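Side-chain contacts in anabena Tic22 (Anabaena sp., PDB 4EV1), which probably acts as a chaperone in protein transport, most likely in connection with thylakoid membranes: residues Gly86-Gln91 / Leu102-Lys107; Val147-Gly152 / Val158-Leu163; Gln166-Leu171 / Ala182-Leu187. All blocks are in the same frame, centred on the assembly; numbering follows the deposited sequence.

Read from the N terminus, the three contacts follow one another in series, and none nests within or crosses another. Contact 1 closes the connection between helix 85-94 and strand 102-107, an outermost strand of a three-stranded mixed sheet. Contact 2 closes the beta hairpin of strands 149-151 and 156-162, part of a second mixed sheet. Contact 3 closes the return from helix 165-175 to strand 183-188. Its centre lies about 11 Å from that of contact 2, and the two touch where Phe162 and Ile149 pack on the helix. Contact 1 stands apart, its centre about 25 Å from that of contact 2.

Contact 1. Residues Gly86-Gln91 / Leu102-Lys107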
ATOM      1  N   GLY A  86       7.258   4.319   2.109  1.00 24.03           N
ATOM      2  CA  GLY A  86       7.937   5.593   1.828  1.00 25.18           C
ATOM      3  C   GLY A  86       9.313   5.472   1.236  1.00 25.50           C
ATOM      4  O   GLY A  86       9.714   6.303   0.426  1.00 25.65           O
ATOM      5  N   VAL A  87      10.019   4.386   1.557  1.00 25.55           N
ATOM      6  CA  VAL A  87      11.307   4.110   0.948  1.00 25.44           C
ATOM      7  C   VAL A  87      11.162   3.827  -0.545  1.00 25.82           C
ATOM      8  O   VAL A  87      11.916   4.330  -1.365  1.00 26.54           O
ATOM      9  CB  VAL A  87      11.988   2.915   1.636  1.00 25.60           C
ATOM     10  CG1 VAL A  87      13.291   2.552   0.942  1.00 26.35           C
ATOM     11  CG2 VAL A  87      12.248   3.253   3.135  1.00 26.87           C
ATOM     12  N   ILE A  88      10.182   3.014  -0.909  1.00 26.11           N
ATOM     13  CA  ILE A  88       9.873   2.781  -2.305  1.00 25.63           C
ATOM     14  C   ILE A  88       9.428   4.053  -3.020  1.00 25.18           C
ATOM     15  O   ILE A  88       9.897   4.329  -4.122  1.00 27.14           O
ATOM     16  CB  ILE A  88       8.817   1.648  -2.440  1.00 25.58           C
ATOM     17  CG1 ILE A  88       9.395   0.328  -1.905  1.00 26.85           C
ATOM     18  CG2 ILE A  88       8.395   1.472  -3.905  1.00 26.44           C
ATOM     19  CD1 ILE A  88       8.397  -0.814  -1.923  1.00 28.56           C
ATOM     20  N   TYR A  89       8.504   4.799  -2.426  1.00 27.29           N
ATOM     21  CA  TYR A  89       8.073   6.097  -2.954  1.00 28.71           C
ATOM     22  C   TYR A  89       9.307   6.998  -3.243  1.00 29.78           C
ATOM     23  O   TYR A  89       9.515   7.472  -4.366  1.00 29.10           O
ATOM     24  CB  TYR A  89       7.173   6.801  -1.925  1.00 30.19           C
ATOM     25  CG  TYR A  89       6.801   8.237  -2.293  1.00 33.89           C
ATOM     26  CD1 TYR A  89       5.963   8.500  -3.359  1.00 38.07           C
ATOM     27  CD2 TYR A  89       7.313   9.315  -1.571  1.00 37.34           C
ATOM     28  CE1 TYR A  89       5.625   9.827  -3.705  1.00 41.60           C
ATOM     29  CE2 TYR A  89       6.999  10.619  -1.893  1.00 40.87           C
ATOM     30  CZ  TYR A  89       6.136  10.879  -2.948  1.00 41.65           C
ATOM     31  OH  TYR A  89       5.828  12.190  -3.253  1.00 45.41           O
ATOM     32  N   GLN A  90      10.143   7.170  -2.225  1.00 29.38           N
ATOM     33  CA  GLN A  90      11.336   8.007  -2.339  1.00 31.18           C
ATOM     34  C   GLN A  90      12.269   7.525  -3.427  1.00 31.11           C
ATOM     35  O   GLN A  90      12.732   8.308  -4.261  1.00 31.97           O
ATOM     36  CB  GLN A  90      12.040   8.076  -0.972  1.00 31.36           C
ATOM     37  CG  GLN A  90      13.314   8.905  -0.968  1.00 35.44           C
ATOM     38  CD  GLN A  90      14.001   8.841   0.366  1.00 39.89           C
ATOM     39  OE1 GLN A  90      14.609   7.817   0.736  1.00 46.10           O
ATOM     40  NE2 GLN A  90      13.895   9.916   1.114  1.00 44.94           N
ATOM     41  N   GLN A  91      12.498   6.221  -3.476  1.00 31.84           N
ATOM     42  CA  GLN A  91      13.342   5.670  -4.504  1.00 32.16           C
ATOM     43  C   GLN A  91      12.785   5.985  -5.910  1.00 32.08           C
ATOM     44  O   GLN A  91      13.537   6.368  -6.827  1.00 31.61           O
ATOM     45  CB  GLN A  91      13.526   4.179  -4.317  1.00 31.82           C
ATOM     46  CG  GLN A  91      14.398   3.593  -5.396  1.00 35.42           C
ATOM     47  CD  GLN A  91      14.809   2.173  -5.176  1.00 39.62           C
ATOM     48  OE1 GLN A  91      15.213   1.784  -4.082  1.00 43.96           O
ATOM     49  NE2 GLN A  91      14.731   1.381  -6.238  1.00 41.01           N
ATOM     50  N   LEU A 102      14.409   0.775 -11.572  1.00 33.76           N
ATOM     51  CA  LEU A 102      13.507  -0.295 -11.170  1.00 31.74           C
ATOM     52  C   LEU A 102      12.096   0.260 -10.959  1.00 30.70           C
ATOM     53  O   LEU A 102      11.894   1.205 -10.197  1.00 29.71           O
ATOM     54  CB  LEU A 102      13.987  -0.981  -9.860  1.00 31.52           C
ATOM     55  CG  LEU A 102      13.088  -2.082  -9.243  1.00 30.97           C
ATOM     56  CD1 LEU A 102      12.972  -3.283 -10.168  1.00 28.27           C
ATOM     57  CD2 LEU A 102      13.653  -2.524  -7.875  1.00 30.58           C
ATOM     58  N   LEU A 103      11.111  -0.386 -11.586  1.00 29.66           N
ATOM     59  CA  LEU A 103       9.719  -0.066 -11.390  1.00 29.12           C
ATOM     60  C   LEU A 103       9.082  -1.117 -10.479  1.00 28.00           C
ATOM     61  O   LEU A 103       9.584  -2.209 -10.362  1.00 28.85           O
ATOM     62  CB  LEU A 103       9.007  -0.011 -12.733  1.00 29.48           C
ATOM     63  CG  LEU A 103       9.600   1.012 -13.729  1.00 30.53           C
ATOM     64  CD1 LEU A 103       8.785   1.071 -15.018  1.00 33.60           C
ATOM     65  CD2 LEU A 103       9.638   2.401 -13.108  1.00 32.27           C
ATOM     66  N   PHE A 104       7.975  -0.772  -9.861  1.00 28.24           N
ATOM     67  CA  PHE A 104       7.245  -1.669  -8.978  1.00 28.51           C
ATOM     68  C   PHE A 104       5.772  -1.753  -9.393  1.00 28.91           C
ATOM     69  O   PHE A 104       5.107  -0.715  -9.630  1.00 29.82           O
ATOM     70  CB  PHE A 104       7.280  -1.147  -7.539  1.00 28.28           C
ATOM     71  CG  PHE A 104       8.634  -1.001  -6.962  1.00 28.81           C
ATOM     72  CD1 PHE A 104       9.441   0.075  -7.300  1.00 30.11           C
ATOM     73  CD2 PHE A 104       9.105  -1.934  -6.026  1.00 29.44           C
ATOM     74  CE1 PHE A 104      10.724   0.210  -6.728  1.00 32.91           C
ATOM     75  CE2 PHE A 104      10.355  -1.806  -5.476  1.00 31.66           C
ATOM     76  CZ  PHE A 104      11.173  -0.739  -5.827  1.00 31.79           C
ATOM     77  N   ALA A 105       5.249  -2.975  -9.460  1.00 27.34           N
ATOM     78  CA  ALA A 105       3.825  -3.220  -9.638  1.00 28.24           C
ATOM     79  C   ALA A 105       3.274  -3.641  -8.293  1.00 28.96           C
ATOM     80  O   ALA A 105       3.927  -4.459  -7.633  1.00 31.76           O
ATOM     81  CB  ALA A 105       3.618  -4.318 -10.652  1.00 28.97           C
ATOM     82  N   PHE A 106       2.178  -3.037  -7.826  1.00 27.99           N
ATOM     83  CA  PHE A 106       1.622  -3.322  -6.489  1.00 28.71           C
ATOM     84  C   PHE A 106       0.373  -4.230  -6.526  1.00 28.99           C
ATOM     85  O   PHE A 106      -0.599  -3.912  -7.196  1.00 30.26           O
ATOM     86  CB  PHE A 106       1.292  -2.038  -5.726  1.00 29.14           C
ATOM     87  CG  PHE A 106       2.494  -1.229  -5.337  1.00 30.11           C
ATOM     88  CD1 PHE A 106       3.142  -0.456  -6.277  1.00 31.74           C
ATOM     89  CD2 PHE A 106       2.973  -1.227  -4.035  1.00 32.25           C
ATOM     90  CE1 PHE A 106       4.250   0.305  -5.927  1.00 30.43           C
ATOM     91  CE2 PHE A 106       4.075  -0.467  -3.704  1.00 29.56           C
ATOM     92  CZ  PHE A 106       4.705   0.285  -4.667  1.00 29.21           C
ATOM     93  N   LYS A 107       0.415  -5.328  -5.784  1.00 27.66           N
ATOM     94  CA  LYS A 107      -0.705  -6.283  -5.656  1.00 29.13           C
ATOM     95  C   LYS A 107      -1.476  -6.044  -4.377  1.00 29.05           C
ATOM     96  O   LYS A 107      -0.963  -6.311  -3.258  1.00 27.34           O
ATOM     97  CB  LYS A 107      -0.171  -7.719  -5.679  1.00 29.72           C
ATOM     98  CG  LYS A 107      -1.208  -8.858  -5.508  1.00 31.44           C
ATOM     99  CD  LYS A 107      -2.285  -8.877  -6.556  1.00 35.31           C
ATOM    100  CE  LYS A 107      -3.255 -10.057  -6.384  1.00 35.81           C
ATOM    101  NZ  LYS A 107      -3.674 -10.202  -4.949  1.00 33.69           N
TER
HETATM  102  O   HOH W   1      13.623   2.439  -8.536  1.00 41.79           O
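Ile88 sets its CG2 methyl over the middle of the Phe104 ring, a CH-pi contact in which the carbon stands 3.7 Å from the centroid of the Phe104 ring and only 7° off the ring normal. The methyl is therefore almost equally far from all six ring carbons. With Ile88 CG2 anti to the backbone N, this branch is carried out from the helix toward the strand. The same Ile88 CG2 meets the rim of a second ring, 4.0 Å from Phe106 CZ and near that ring's plane. The gamma methyl of one beta-branched residue thus serves two aromatics, touching the face of one and the edge of the other.

This is a helix lying across one face of a sheet: helix 85-94 turns back through a short connection into strand 102-107, the two short segments making an angle of 136° with axes 10.0 Å apart. Phe104 and Phe106, two apart on the strand, both point toward the helix, and Leu18 and Ile16 of strand 15-20 also pack against these rings. Were Phe104 an alanine, the Ile88 methyl would probably lose its aromatic face and a gap would open between helix and strand.

The polar part lies at the end of the contact, where Gln91 is partly exposed. Its extended chain, with CG anti to the backbone N, brings NE2 to the edge of Phe104, 4.2 Å from Phe104 CZ, with amide and ring planes 65° apart. Instead of bonding the strand directly, Gln91 NE2 donates to a water at 2.8 Å, and that water donates to Leu102 O at 2.7 Å. A long amide suits this place, since its methylenes span the gap while its N-H reaches a backbone carbonyl through the water.

Contact 2. Residues Val147-Gly152 / Val158-Leu163; sequences VPIKVG and VVPLFL
Ile149 lays its CG1 branch against Val158, with Ile149 CG1 3.6 Å from Val158 CG2 and the two side chains slanting across each other. In both residues the touching branch takes the crowded position between the backbone N and the carbonyl carbon, which for Ile149 is a chi1 of 52°. Farther along the same branch, Ile149 CD1 rests 4.0 Å from Pro160 CG, so the isoleucine spans two residues that lie on one side of their strand. Val151 approaches Val158 at about a right angle, its CG2 3.8 Å from Val158 CG2. That single valine methyl is therefore shared by Ile149 and Val151.

The backbones form a beta hairpin in which Ile149 and Val158 are an antiparallel hydrogen-bonded pair. Ile149 N donates to Val158 O at 2.8 Å, nearly straight at 165°, and Val158 N returns a bond to Ile149 O at 3.0 Å, lying in the carbonyl plane. The strand segments diverge strongly, at 111° between their directions, and this is the one bridge between them. On its other side strand 156-162 pairs with strand 207-210, through backbone bonds of Val159 and Leu161.

Pro160 has no N-H to offer, and its CD sits 3.7 Å from Val147 O, consistent with the pairing not continuing past Ile149 and Val158. Pro148 flanks the bridge, and its CA makes a CA-H...O contact to Val158 O at 3.2 Å. Beta-branched valine and isoleucine suit the extended backbone here; Val158 touches Val208 of strand 207-210, and Ile149 touches Leu171 of helix 165-175.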
ATOM      1  N   VAL A 147     -13.996  11.280  10.057  1.00 41.12           N
ATOM      2  CA  VAL A 147     -14.008  11.068  11.493  1.00 42.24           C
ATOM      3  C   VAL A 147     -12.577  10.910  11.995  1.00 42.85           C
ATOM      4  O   VAL A 147     -11.844  10.053  11.500  1.00 40.73           O
ATOM      5  CB  VAL A 147     -14.811   9.772  11.895  1.00 42.16           C
ATOM      6  CG1 VAL A 147     -14.683   9.495  13.387  1.00 42.84           C
ATOM      7  CG2 VAL A 147     -16.262   9.886  11.506  1.00 42.45           C
ATOM      8  N   PRO A 148     -12.167  11.759  12.952  1.00 45.14           N
ATOM      9  CA  PRO A 148     -10.867  11.614  13.608  1.00 46.46           C
ATOM     10  C   PRO A 148     -10.897  10.631  14.773  1.00 48.20           C
ATOM     11  O   PRO A 148     -11.978  10.265  15.257  1.00 48.86           O
ATOM     12  CB  PRO A 148     -10.546  13.026  14.109  1.00 47.19           C
ATOM     13  CG  PRO A 148     -11.759  13.886  13.794  1.00 47.51           C
ATOM     14  CD  PRO A 148     -12.865  12.982  13.393  1.00 46.49           C
ATOM     15  N   ILE A 149      -9.717  10.182  15.189  1.00 49.44           N
ATOM     16  CA  ILE A 149      -9.593   9.348  16.386  1.00 50.91           C
ATOM     17  C   ILE A 149      -8.554   9.941  17.330  1.00 52.87           C
ATOM     18  O   ILE A 149      -7.650  10.665  16.912  1.00 52.17           O
ATOM     19  CB  ILE A 149      -9.254   7.853  16.080  1.00 50.14           C
ATOM     20  CG1 ILE A 149      -8.040   7.728  15.153  1.00 49.30           C
ATOM     21  CG2 ILE A 149     -10.445   7.162  15.450  1.00 49.86           C
ATOM     22  CD1 ILE A 149      -7.440   6.313  15.089  1.00 50.03           C
ATOM     23  N   LYS A 150      -8.737   9.627  18.610  1.00 55.80           N
ATOM     24  CA  LYS A 150      -7.868  10.067  19.703  1.00 58.31           C
ATOM     25  C   LYS A 150      -6.621   9.195  19.666  1.00 59.09           C
ATOM     26  O   LYS A 150      -6.723   7.971  19.500  1.00 59.05           O
ATOM     27  CB  LYS A 150      -8.568   9.898  21.066  1.00 59.41           C
ATOM     28  CG  LYS A 150     -10.016  10.440  21.141  1.00 62.20           C
ATOM     29  CD  LYS A 150     -10.711  10.210  22.524  1.00 64.84           C
ATOM     30  CE  LYS A 150     -12.241  10.383  22.424  1.00 65.55           C
ATOM     31  NZ  LYS A 150     -12.968  10.641  23.728  1.00 67.30           N
ATOM     32  N   VAL A 151      -5.447   9.814  19.787  1.00 60.48           N
ATOM     33  CA  VAL A 151      -4.182   9.063  19.809  1.00 61.29           C
ATOM     34  C   VAL A 151      -3.205   9.642  20.844  1.00 62.73           C
ATOM     35  O   VAL A 151      -3.214  10.846  21.111  1.00 63.17           O
ATOM     36  CB  VAL A 151      -3.517   8.984  18.396  1.00 60.85           C
ATOM     37  CG1 VAL A 151      -2.002   8.782  18.495  1.00 60.74           C
ATOM     38  CG2 VAL A 151      -4.148   7.851  17.555  1.00 60.20           C
ATOM     39  N   GLY A 152      -2.380   8.757  21.416  1.00 63.86           N
ATOM     40  CA  GLY A 152      -1.375   9.121  22.426  1.00 65.19           C
ATOM     41  C   GLY A 152      -1.948   9.406  23.810  1.00 66.81           C
ATOM     42  O   GLY A 152      -3.086   9.027  24.125  1.00 66.94           O
ATOM     43  N   VAL A 158      -5.819  12.079  14.945  1.00 43.14           N
ATOM     44  CA  VAL A 158      -5.445  11.709  13.576  1.00 39.70           C
ATOM     45  C   VAL A 158      -6.681  11.307  12.783  1.00 37.83           C
ATOM     46  O   VAL A 158      -7.710  10.911  13.361  1.00 37.50           O
ATOM     47  CB  VAL A 158      -4.393  10.579  13.575  1.00 39.45           C
ATOM     48  CG1 VAL A 158      -3.137  11.023  14.349  1.00 39.35           C
ATOM     49  CG2 VAL A 158      -4.969   9.313  14.163  1.00 37.52           C
ATOM     50  N   VAL A 159      -6.595  11.446  11.460  1.00 34.87           N
ATOM     51  CA  VAL A 159      -7.612  10.964  10.542  1.00 33.63           C
ATOM     52  C   VAL A 159      -7.054   9.693   9.858  1.00 32.07           C
ATOM     53  O   VAL A 159      -6.180   9.788   8.986  1.00 31.69           O
ATOM     54  CB  VAL A 159      -7.976  11.992   9.477  1.00 33.91           C
ATOM     55  CG1 VAL A 159      -8.934  11.372   8.491  1.00 32.15           C
ATOM     56  CG2 VAL A 159      -8.617  13.294  10.122  1.00 34.47           C
ATOM     57  N   PRO A 160      -7.546   8.510  10.250  1.00 31.04           N
ATOM     58  CA  PRO A 160      -6.932   7.268   9.782  1.00 30.45           C
ATOM     59  C   PRO A 160      -7.442   6.813   8.434  1.00 29.19           C
ATOM     60  O   PRO A 160      -8.637   6.666   8.273  1.00 30.62           O
ATOM     61  CB  PRO A 160      -7.371   6.262  10.836  1.00 30.52           C
ATOM     62  CG  PRO A 160      -8.683   6.747  11.261  1.00 31.42           C
ATOM     63  CD  PRO A 160      -8.614   8.239  11.225  1.00 32.00           C
ATOM     64  N   LEU A 161      -6.537   6.528   7.498  1.00 28.54           N
ATOM     65  CA  LEU A 161      -6.882   5.870   6.254  1.00 26.93           C
ATOM     66  C   LEU A 161      -6.450   4.371   6.300  1.00 26.14           C
ATOM     67  O   LEU A 161      -5.263   4.021   6.371  1.00 25.94           O
ATOM     68  CB  LEU A 161      -6.267   6.595   5.077  1.00 27.24           C
ATOM     69  CG  LEU A 161      -6.398   8.121   5.045  1.00 27.60           C
ATOM     70  CD1 LEU A 161      -5.634   8.720   3.853  1.00 30.69           C
ATOM     71  CD2 LEU A 161      -7.845   8.508   5.009  1.00 23.35           C
ATOM     72  N   PHE A 162      -7.435   3.485   6.279  1.00 25.77           N
ATOM     73  CA  PHE A 162      -7.176   2.073   6.498  1.00 25.72           C
ATOM     74  C   PHE A 162      -6.900   1.357   5.203  1.00 25.90           C
ATOM     75  O   PHE A 162      -7.632   1.513   4.212  1.00 26.23           O
ATOM     76  CB  PHE A 162      -8.355   1.410   7.201  1.00 25.99           C
ATOM     77  CG  PHE A 162      -8.683   2.032   8.545  1.00 26.68           C
ATOM     78  CD1 PHE A 162      -7.928   1.716   9.685  1.00 30.38           C
ATOM     79  CD2 PHE A 162      -9.705   2.951   8.661  1.00 28.58           C
ATOM     80  CE1 PHE A 162      -8.226   2.302  10.922  1.00 31.97           C
ATOM     81  CE2 PHE A 162     -10.017   3.526   9.887  1.00 29.31           C
ATOM     82  CZ  PHE A 162      -9.286   3.210  11.011  1.00 31.02           C
ATOM     83  N   LEU A 163      -5.877   0.521   5.225  1.00 26.31           N
ATOM     84  CA  LEU A 163      -5.617  -0.371   4.100  1.00 27.19           C
ATOM     85  C   LEU A 163      -6.534  -1.605   4.166  1.00 28.00           C
ATOM     86  O   LEU A 163      -6.679  -2.346   3.169  1.00 29.38           O
ATOM     87  CB  LEU A 163      -4.157  -0.798   4.073  1.00 26.45           C
ATOM     88  CG  LEU A 163      -3.107   0.106   3.417  1.00 28.80           C
ATOM     89  CD1 LEU A 163      -3.401   0.281   1.892  1.00 30.10           C
ATOM     90  CD2 LEU A 163      -2.950   1.450   4.107  1.00 30.52           C
TER

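Contact 3. Residues Gln166-Leu171 / Ala182-Leu187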
ATOM      1  N   GLN A 166     -11.997  -4.090   7.114  1.00 33.05           N
ATOM      2  CA  GLN A 166     -12.444  -4.547   8.435  1.00 34.43           C
ATOM      3  C   GLN A 166     -12.082  -3.563   9.539  1.00 33.08           C
ATOM      4  O   GLN A 166     -12.866  -3.360  10.466  1.00 32.05           O
ATOM      5  CB  GLN A 166     -11.908  -5.952   8.776  1.00 35.49           C
ATOM      6  CG  GLN A 166     -10.413  -5.955   9.034  1.00 39.52           C
ATOM      7  CD  GLN A 166      -9.797  -7.353   9.072  1.00 44.31           C
ATOM      8  OE1 GLN A 166     -10.024  -8.109  10.030  1.00 48.51           O
ATOM      9  NE2 GLN A 166      -8.971  -7.679   8.057  1.00 42.85           N
ATOM     10  N   ASP A 167     -10.923  -2.924   9.431  1.00 31.93           N
ATOM     11  CA  ASP A 167     -10.530  -1.903  10.397  1.00 32.21           C
ATOM     12  C   ASP A 167     -11.424  -0.656  10.258  1.00 32.60           C
ATOM     13  O   ASP A 167     -11.756  -0.044  11.255  1.00 32.75           O
ATOM     14  CB  ASP A 167      -9.077  -1.459  10.216  1.00 32.07           C
ATOM     15  CG  ASP A 167      -8.082  -2.503  10.669  1.00 34.31           C
ATOM     16  OD1 ASP A 167      -8.226  -3.069  11.782  1.00 36.15           O
ATOM     17  OD2 ASP A 167      -7.160  -2.756   9.898  1.00 32.89           O
ATOM     18  N   ALA A 168     -11.769  -0.266   9.030  1.00 32.46           N
ATOM     19  CA  ALA A 168     -12.712   0.861   8.831  1.00 33.41           C
ATOM     20  C   ALA A 168     -14.108   0.488   9.340  1.00 34.71           C
ATOM     21  O   ALA A 168     -14.795   1.342   9.919  1.00 34.38           O
ATOM     22  CB  ALA A 168     -12.789   1.291   7.387  1.00 32.12           C
ATOM     23  N   GLN A 169     -14.538  -0.758   9.137  0.50 35.31           N
ATOM     24  CA  GLN A 169     -15.884  -1.170   9.594  0.50 36.78           C
ATOM     25  C   GLN A 169     -15.951  -1.084  11.106  0.50 36.90           C
ATOM     26  O   GLN A 169     -17.003  -0.754  11.678  0.50 37.51           O
ATOM     27  CB  GLN A 169     -16.257  -2.587   9.127  0.50 37.31           C
ATOM     28  CG  GLN A 169     -17.112  -2.650   7.838  0.50 39.41           C
ATOM     29  CD  GLN A 169     -18.590  -2.264   8.046  0.50 40.96           C
ATOM     30  OE1 GLN A 169     -19.180  -1.564   7.213  0.50 43.55           O
ATOM     31  NE2 GLN A 169     -19.181  -2.710   9.152  0.50 40.34           N
ATOM     32  N   GLY A 170     -14.823  -1.370  11.753  1.00 36.76           N
ATOM     33  CA  GLY A 170     -14.713  -1.243  13.200  1.00 37.16           C
ATOM     34  C   GLY A 170     -14.992   0.162  13.679  1.00 37.62           C
ATOM     35  O   GLY A 170     -15.804   0.349  14.576  1.00 38.47           O
ATOM     36  N   LEU A 171     -14.320   1.153  13.084  1.00 37.15           N
ATOM     37  CA  LEU A 171     -14.547   2.572  13.415  1.00 37.52           C
ATOM     38  C   LEU A 171     -15.951   3.046  13.047  1.00 38.63           C
ATOM     39  O   LEU A 171     -16.590   3.752  13.825  1.00 37.30           O
ATOM     40  CB  LEU A 171     -13.525   3.472  12.717  1.00 37.06           C
ATOM     41  CG  LEU A 171     -13.588   4.987  13.016  1.00 36.99           C
ATOM     42  CD1 LEU A 171     -13.431   5.316  14.495  1.00 38.16           C
ATOM     43  CD2 LEU A 171     -12.497   5.688  12.216  1.00 35.07           C
ATOM     44  N   ALA A 182     -23.409   7.691   8.950  1.00 45.92           N
ATOM     45  CA  ALA A 182     -21.958   7.439   8.765  1.00 43.77           C
ATOM     46  C   ALA A 182     -21.678   6.342   7.730  1.00 42.20           C
ATOM     47  O   ALA A 182     -22.436   5.387   7.587  1.00 41.63           O
ATOM     48  CB  ALA A 182     -21.281   7.114  10.094  1.00 43.38           C
ATOM     49  N   ASP A 183     -20.592   6.498   6.974  1.00 40.74           N
ATOM     50  CA  ASP A 183     -20.231   5.491   5.995  1.00 39.36           C
ATOM     51  C   ASP A 183     -18.727   5.394   5.805  1.00 37.94           C
ATOM     52  O   ASP A 183     -17.960   6.178   6.382  1.00 36.44           O
ATOM     53  CB  ASP A 183     -20.927   5.754   4.662  1.00 39.29           C
ATOM     54  CG  ASP A 183     -20.290   6.865   3.868  1.00 40.80           C
ATOM     55  OD1 ASP A 183     -19.547   7.685   4.437  1.00 42.22           O
ATOM     56  OD2 ASP A 183     -20.538   6.930   2.647  1.00 43.00           O
ATOM     57  N   ILE A 184     -18.329   4.423   4.991  1.00 37.00           N
ATOM     58  CA  ILE A 184     -16.927   4.264   4.617  1.00 35.68           C
ATOM     59  C   ILE A 184     -16.757   4.722   3.173  1.00 35.93           C
ATOM     60  O   ILE A 184     -17.417   4.191   2.295  1.00 36.30           O
ATOM     61  CB  ILE A 184     -16.489   2.798   4.723  1.00 35.63           C
ATOM     62  CG1 ILE A 184     -16.770   2.254   6.126  1.00 35.17           C
ATOM     63  CG2 ILE A 184     -14.983   2.678   4.362  1.00 32.50           C
ATOM     64  CD1 ILE A 184     -16.481   0.744   6.296  1.00 35.60           C
ATOM     65  N   GLN A 185     -15.864   5.686   2.934  1.00 35.73           N
ATOM     66  CA  GLN A 185     -15.465   6.071   1.578  1.00 36.02           C
ATOM     67  C   GLN A 185     -14.319   5.206   1.042  1.00 35.11           C
ATOM     68  O   GLN A 185     -13.311   4.970   1.725  1.00 32.13           O
ATOM     69  CB  GLN A 185     -15.001   7.522   1.533  1.00 36.60           C
ATOM     70  CG  GLN A 185     -14.910   8.104   0.136  1.00 38.35           C
ATOM     71  CD  GLN A 185     -14.306   9.493   0.101  1.00 41.03           C
ATOM     72  OE1 GLN A 185     -13.730   9.958   1.076  1.00 45.07           O
ATOM     73  NE2 GLN A 185     -14.443  10.170  -1.034  1.00 44.32           N
ATOM     74  N   VAL A 186     -14.482   4.760  -0.201  1.00 34.55           N
ATOM     75  CA  VAL A 186     -13.415   4.069  -0.895  1.00 34.44           C
ATOM     76  C   VAL A 186     -12.467   5.084  -1.553  1.00 34.00           C
ATOM     77  O   VAL A 186     -12.885   5.970  -2.320  1.00 34.58           O
ATOM     78  CB  VAL A 186     -13.947   3.092  -1.923  1.00 34.71           C
ATOM     79  CG1 VAL A 186     -12.779   2.386  -2.600  1.00 33.87           C
ATOM     80  CG2 VAL A 186     -14.824   2.110  -1.227  1.00 36.87           C
ATOM     81  N   LEU A 187     -11.193   4.980  -1.188  1.00 31.94           N
ATOM     82  CA  LEU A 187     -10.131   5.797  -1.753  1.00 31.91           C
ATOM     83  C   LEU A 187      -9.111   4.844  -2.382  1.00 31.50           C
ATOM     84  O   LEU A 187      -9.257   3.636  -2.314  1.00 28.47           O
ATOM     85  CB  LEU A 187      -9.446   6.625  -0.662  1.00 31.21           C
ATOM     86  CG  LEU A 187     -10.343   7.605   0.115  1.00 33.76           C
ATOM     87  CD1 LEU A 187      -9.700   8.024   1.423  1.00 33.26           C
ATOM     88  CD2 LEU A 187     -10.694   8.824  -0.762  1.00 36.36           C
TER
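Ile184 reaches from its strand to helix 165-175 with both of its branches. The CD1 methyl lies 3.9 Å from Ala168 CB, and Ile184 CG2 meets the same Ala168 CB at 4.0 Å, so the small alanine side chain faces a fork of two methyls. With only a methyl at position 168, the isoleucine end also comes close to the helix backbone, Ile184 CD1 being 3.8 Å from Gln169 N. In the one conformer described, Gln169 crosses Ile184 at about a right angle, with Gln169 OE1 3.7 Å from Ile184 CD1; as a second exists, this touch is doubtful.

Ile184 is aimed by its strand, which pairs antiparallel with strand 134-139: Asp183 and Gln185, flanking it, bond through their backbones to Arg139 and Ala137. Phe136 of that partner strand touches both Ala168 and Ile184, while Leu119 of helix 110-121 and Leu172 also touch Ile184. Helix 165-175 thus packs both on strand 156-162, touched by Ala168 and Leu171, and on strands 134-139 and 183-188.

No hydrogen bond links the two segments, so their direct attachment rests on fitting apolar shapes; Gln169 sits at the exposed margin, its two conformers suggesting that it is loosely held.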